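Phosphoglycerate kinase (Coxiella burnetii, PDB 4NG4) catalyses the reversible transfer of a phosphoryl group between ATP and 3-phosphoglycerate, a step of glycolysis. Local coordinates at residues 53-65 with 109-121. Numbering follows the deposited sequence.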
loop_
_atom_site.group_PDB
_atom_site.type_symbol
_atom_site.label_atom_id
_atom_site.label_comp_id
_atom_site.label_asym_id
_atom_site.label_seq_id
_atom_site.Cartn_x
_atom_site.Cartn_y
_atom_site.Cartn_z
ATOM N N PRO A 53 -3.735 7.310 -18.142
ATOM C CA PRO A 53 -3.433 8.735 -18.376
ATOM C C PRO A 53 -1.949 9.057 -18.593
ATOM O O PRO A 53 -1.624 9.916 -19.414
ATOM C CB PRO A 53 -3.946 9.419 -17.096
ATOM C CG PRO A 53 -4.920 8.449 -16.500
ATOM C CD PRO A 53 -4.396 7.102 -16.841
ATOM N N THR A 54 -1.073 8.382 -17.846
ATOM C CA THR A 54 0.377 8.540 -17.997
ATOM C C THR A 54 0.796 8.217 -19.425
ATOM O O THR A 54 1.653 8.890 -19.998
ATOM C CB THR A 54 1.167 7.616 -17.034
ATOM O OG1 THR A 54 0.977 8.044 -15.681
ATOM C CG2 THR A 54 2.660 7.628 -17.363
ATOM N N ILE A 55 0.171 7.191 -19.993
ATOM C CA ILE A 55 0.434 6.783 -21.363
ATOM C C ILE A 55 -0.254 7.736 -22.361
ATOM O O ILE A 55 0.259 7.961 -23.463
ATOM C CB ILE A 55 -0.006 5.316 -21.591
ATOM C CG1 ILE A 55 0.723 4.381 -20.606
ATOM C CG2 ILE A 55 0.292 4.887 -23.018
ATOM C CD1 ILE A 55 0.166 2.980 -20.536
ATOM N N GLN A 56 -1.397 8.305 -21.976
ATOM C CA GLN A 56 -2.094 9.263 -22.836
ATOM C C GLN A 56 -1.343 10.599 -22.924
ATOM O O GLN A 56 -1.289 11.212 -23.982
ATOM C CB GLN A 56 -3.526 9.507 -22.349
ATOM C CG GLN A 56 -4.396 8.256 -22.260
ATOM C CD GLN A 56 -5.883 8.592 -22.117
ATOM O OE1 GLN A 56 -6.557 8.882 -23.098
ATOM N NE2 GLN A 56 -6.393 8.551 -20.887
ATOM N N LYS A 57 -0.766 11.038 -21.806
ATOM C CA LYS A 57 -0.029 12.303 -21.754
ATOM C C LYS A 57 1.287 12.215 -22.538
ATOM O O LYS A 57 1.723 13.204 -23.140
ATOM C CB LYS A 57 0.232 12.720 -20.296
ATOM C CG LYS A 57 0.775 14.149 -20.128
ATOM C CD LYS A 57 0.489 14.740 -18.736
ATOM C CE LYS A 57 1.171 13.949 -17.613
ATOM N NZ LYS A 57 1.000 14.587 -16.281
ATOM N N ALA A 58 1.910 11.035 -22.539
ATOM C CA ALA A 58 3.148 10.817 -23.289
ATOM C C ALA A 58 2.893 10.863 -24.789
ATOM O O ALA A 58 3.605 11.541 -25.517
ATOM C CB ALA A 58 3.770 9.497 -22.908
ATOM N N ILE A 59 1.867 10.143 -25.235
ATOM C CA ILE A 59 1.430 10.139 -26.641
ATOM C C ILE A 59 0.978 11.536 -27.102
ATOM O O ILE A 59 1.309 11.968 -28.209
ATOM C CB ILE A 59 0.273 9.130 -26.842
ATOM C CG1 ILE A 59 0.770 7.699 -26.634
ATOM C CG2 ILE A 59 -0.341 9.251 -28.210
ATOM C CD1 ILE A 59 -0.346 6.710 -26.364
ATOM N N GLU A 60 0.234 12.239 -26.250
ATOM C CA GLU A 60 -0.284 13.567 -26.575
ATOM C C GLU A 60 0.853 14.566 -26.769
ATOM O O GLU A 60 0.733 15.499 -27.575
ATOM C CB GLU A 60 -1.230 14.059 -25.478
ATOM C CG GLU A 60 -2.005 15.335 -25.819
ATOM C CD GLU A 60 -2.785 15.891 -24.627
ATOM O OE1 GLU A 60 -2.816 15.218 -23.568
ATOM O OE2 GLU A 60 -3.363 17.003 -24.751
ATOM N N GLN A 61 1.950 14.372 -26.036
ATOM C CA GLN A 61 3.168 15.164 -26.242
ATOM C C GLN A 61 4.100 14.539 -27.291
ATOM O O GLN A 61 5.230 14.998 -27.489
ATOM C CB GLN A 61 3.905 15.357 -24.919
ATOM C CG GLN A 61 3.116 16.185 -23.921
ATOM C CD GLN A 61 3.783 16.265 -22.576
ATOM O OE1 GLN A 61 4.989 16.050 -22.458
ATOM N NE2 GLN A 61 3.004 16.585 -21.547
ATOM N N LYS A 62 3.603 13.502 -27.963
ATOM C CA LYS A 62 4.286 12.841 -29.082
ATOM C C LYS A 62 5.640 12.241 -28.693
ATOM O O LYS A 62 6.638 12.346 -29.410
ATOM C CB LYS A 62 4.355 13.768 -30.309
ATOM C CG LYS A 62 3.139 13.595 -31.218
ATOM C CD LYS A 62 2.838 14.811 -32.059
ATOM C CE LYS A 62 1.751 14.488 -33.065
ATOM N NZ LYS A 62 1.328 15.675 -33.842
ATOM N N ALA A 63 5.638 11.577 -27.545
ATOM C CA ALA A 63 6.755 10.743 -27.136
ATOM C C ALA A 63 6.772 9.488 -27.997
ATOM O O ALA A 63 5.766 9.138 -28.625
ATOM C CB ALA A 63 6.634 10.371 -25.660
ATOM N N ARG A 64 7.929 8.835 -28.043
ATOM C CA ARG A 64 8.038 7.489 -28.582
ATOM C C ARG A 64 7.984 6.575 -27.370
ATOM O O ARG A 64 8.969 6.449 -26.645
ATOM C CB ARG A 64 9.351 7.311 -29.348
ATOM C CG ARG A 64 9.599 8.354 -30.438
ATOM C CD ARG A 64 11.093 8.554 -30.671
ATOM N NE ARG A 64 11.361 9.236 -31.937
ATOM C CZ ARG A 64 11.566 8.634 -33.108
ATOM N NH1 ARG A 64 11.553 7.308 -33.213
ATOM N NH2 ARG A 64 11.785 9.369 -34.188
ATOM N N VAL A 65 6.833 5.951 -27.139
ATOM C CA VAL A 65 6.555 5.338 -25.827
ATOM C C VAL A 65 6.839 3.836 -25.730
ATOM O O VAL A 65 6.282 3.043 -26.485
ATOM C CB VAL A 65 5.087 5.592 -25.388
ATOM C CG1 VAL A 65 4.677 4.612 -24.306
ATOM C CG2 VAL A 65 4.922 7.021 -24.905
ATOM N N GLY A 109 16.788 -3.382 -28.989
ATOM C CA GLY A 109 16.341 -2.101 -29.556
ATOM C C GLY A 109 14.971 -2.192 -30.190
ATOM O O GLY A 109 14.524 -3.284 -30.545
ATOM N N VAL A 110 14.289 -1.051 -30.295
ATOM C CA VAL A 110 13.024 -0.966 -31.030
ATOM C C VAL A 110 12.836 0.427 -31.610
ATOM O O VAL A 110 12.983 1.426 -30.913
ATOM C CB VAL A 110 11.754 -1.266 -30.161
ATOM C CG1 VAL A 110 10.599 -1.680 -31.080
ATOM C CG2 VAL A 110 12.012 -2.333 -29.099
ATOM N N ALA A 111 12.518 0.480 -32.896
ATOM C CA ALA A 111 12.007 1.685 -33.510
ATOM C C ALA A 111 10.596 1.885 -32.970
ATOM O O ALA A 111 9.849 0.918 -32.787
ATOM C CB ALA A 111 11.986 1.546 -35.018
ATOM N N VAL A 112 10.261 3.133 -32.664
ATOM C CA VAL A 112 8.921 3.509 -32.218
ATOM C C VAL A 112 8.680 4.919 -32.721
ATOM O O VAL A 112 9.464 5.822 -32.427
ATOM C CB VAL A 112 8.786 3.479 -30.681
ATOM C CG1 VAL A 112 7.434 4.027 -30.242
ATOM C CG2 VAL A 112 8.958 2.078 -30.169
ATOM N N GLU A 113 7.615 5.101 -33.492
ATOM C CA GLU A 113 7.329 6.396 -34.108
ATOM C C GLU A 113 6.832 7.373 -33.037
ATOM O O GLU A 113 6.266 6.945 -32.018
ATOM C CB GLU A 113 6.295 6.234 -35.228
ATOM C CG GLU A 113 6.104 7.465 -36.093
ATOM C CD GLU A 113 5.132 7.240 -37.236
ATOM O OE1 GLU A 113 4.967 8.164 -38.069
ATOM O OE2 GLU A 113 4.541 6.134 -37.299
ATOM N N PRO A 114 7.077 8.683 -33.233
ATOM C CA PRO A 114 6.501 9.649 -32.296
ATOM C C PRO A 114 4.979 9.527 -32.195
ATOM O O PRO A 114 4.296 9.484 -33.219
ATOM C CB PRO A 114 6.899 10.999 -32.904
ATOM C CG PRO A 114 8.176 10.719 -33.598
ATOM C CD PRO A 114 8.059 9.316 -34.135
ATOM N N GLY A 115 4.463 9.438 -30.969
ATOM C CA GLY A 115 3.021 9.404 -30.739
ATOM C C GLY A 115 2.401 8.019 -30.611
ATOM O O GLY A 115 1.273 7.896 -30.134
ATOM N N GLN A 116 3.103 6.972 -31.042
ATOM C CA GLN A 116 2.632 5.610 -30.803
ATOM C C GLN A 116 3.302 5.043 -29.547
ATOM O O GLN A 116 4.222 5.648 -28.989
ATOM C CB GLN A 116 2.838 4.700 -32.030
ATOM C CG GLN A 116 4.285 4.444 -32.445
ATOM C CD GLN A 116 4.444 3.183 -33.289
ATOM O OE1 GLN A 116 4.492 2.063 -32.757
ATOM N NE2 GLN A 116 4.532 3.358 -34.605
ATOM N N ALA A 117 2.815 3.888 -29.104
ATOM C CA ALA A 117 3.283 3.268 -27.860
ATOM C C ALA A 117 3.369 1.755 -27.995
ATOM O O ALA A 117 2.453 1.112 -28.509
ATOM C CB ALA A 117 2.354 3.622 -26.715
ATOM N N ILE A 118 4.467 1.188 -27.512
ATOM C CA ILE A 118 4.656 -0.257 -27.542
ATOM C C ILE A 118 4.790 -0.772 -26.116
ATOM O O ILE A 118 5.215 -0.041 -25.220
ATOM C CB ILE A 118 5.868 -0.685 -28.441
ATOM C CG1 ILE A 118 7.206 -0.172 -27.891
ATOM C CG2 ILE A 118 5.670 -0.188 -29.863
ATOM C CD1 ILE A 118 7.749 -0.965 -26.707
ATOM N N LEU A 119 4.396 -2.026 -25.911
ATOM C CA LEU A 119 4.487 -2.679 -24.600
ATOM C C LEU A 119 5.538 -3.779 -24.657
ATOM O O LEU A 119 5.367 -4.776 -25.360
ATOM C CB LEU A 119 3.126 -3.262 -24.182
ATOM C CG LEU A 119 3.041 -4.038 -22.861
ATOM C CD1 LEU A 119 3.421 -3.166 -21.672
ATOM C CD2 LEU A 119 1.654 -4.616 -22.693
ATOM N N CYS A 120 6.628 -3.574 -23.920
ATOM C CA CYS A 120 7.681 -4.569 -23.789
ATOM C C CYS A 120 7.141 -5.782 -23.034
ATOM O O CYS A 120 6.308 -5.640 -22.110
ATOM C CB CYS A 120 8.881 -3.979 -23.038
ATOM S SG CYS A 120 9.696 -2.572 -23.879
ATOM N N GLU A 121 7.633 -6.964 -23.413
ATOM C CA GLU A 121 7.208 -8.199 -22.783
ATOM C C GLU A 121 7.687 -8.244 -21.317
ATOM O O GLU A 121 8.756 -7.721 -20.997
ATOM C CB GLU A 121 7.734 -9.391 -23.577
ATOM C CG GLU A 121 7.340 -10.758 -23.047
ATOM C CD GLU A 121 5.855 -10.912 -22.789
ATOM O OE1 GLU A 121 5.330 -10.249 -21.861
ATOM O OE2 GLU A 121 5.213 -11.726 -23.488
#
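R64 and P114 run alongside each other in the same direction, and CD of P114 sits over the centre of one guanidinium face, 3.7 Å from CZ of R64. The arginine chain stretches out past the carbonyl of V112, and a turn at its end (chi4 -91°) leaves NH1 of R64 2.7 Å from O of V112. NE of R64 makes a weak hydrogen bond to the carbonyl O of N24. V112 sends CG1, anti to its own backbone N (chi1 173°), over the backbone of R64 and V65, 3.7 Å from N of V65. On the sheet face turned to helix 46-60, CG1 of V65 meets CB of A117 at 3.5 Å, and CD1 of I59 reaches the same methyl from the helix at 4.1 Å. Within the type II turn E113 to Q116, N of G115 donates to O of A63 at 2.7 Å. Two further backbone bonds, V65 N to Q116 O and I118 N to V65 O, flank the pairing of V65 with A117. A Schellman motif with K62 at positive phi ends the helix and turns the chain into strand 64-69, which pairs in parallel with strand 117-120, as expected of the Rossmann-like N-terminal domain of phosphoglycerate kinase.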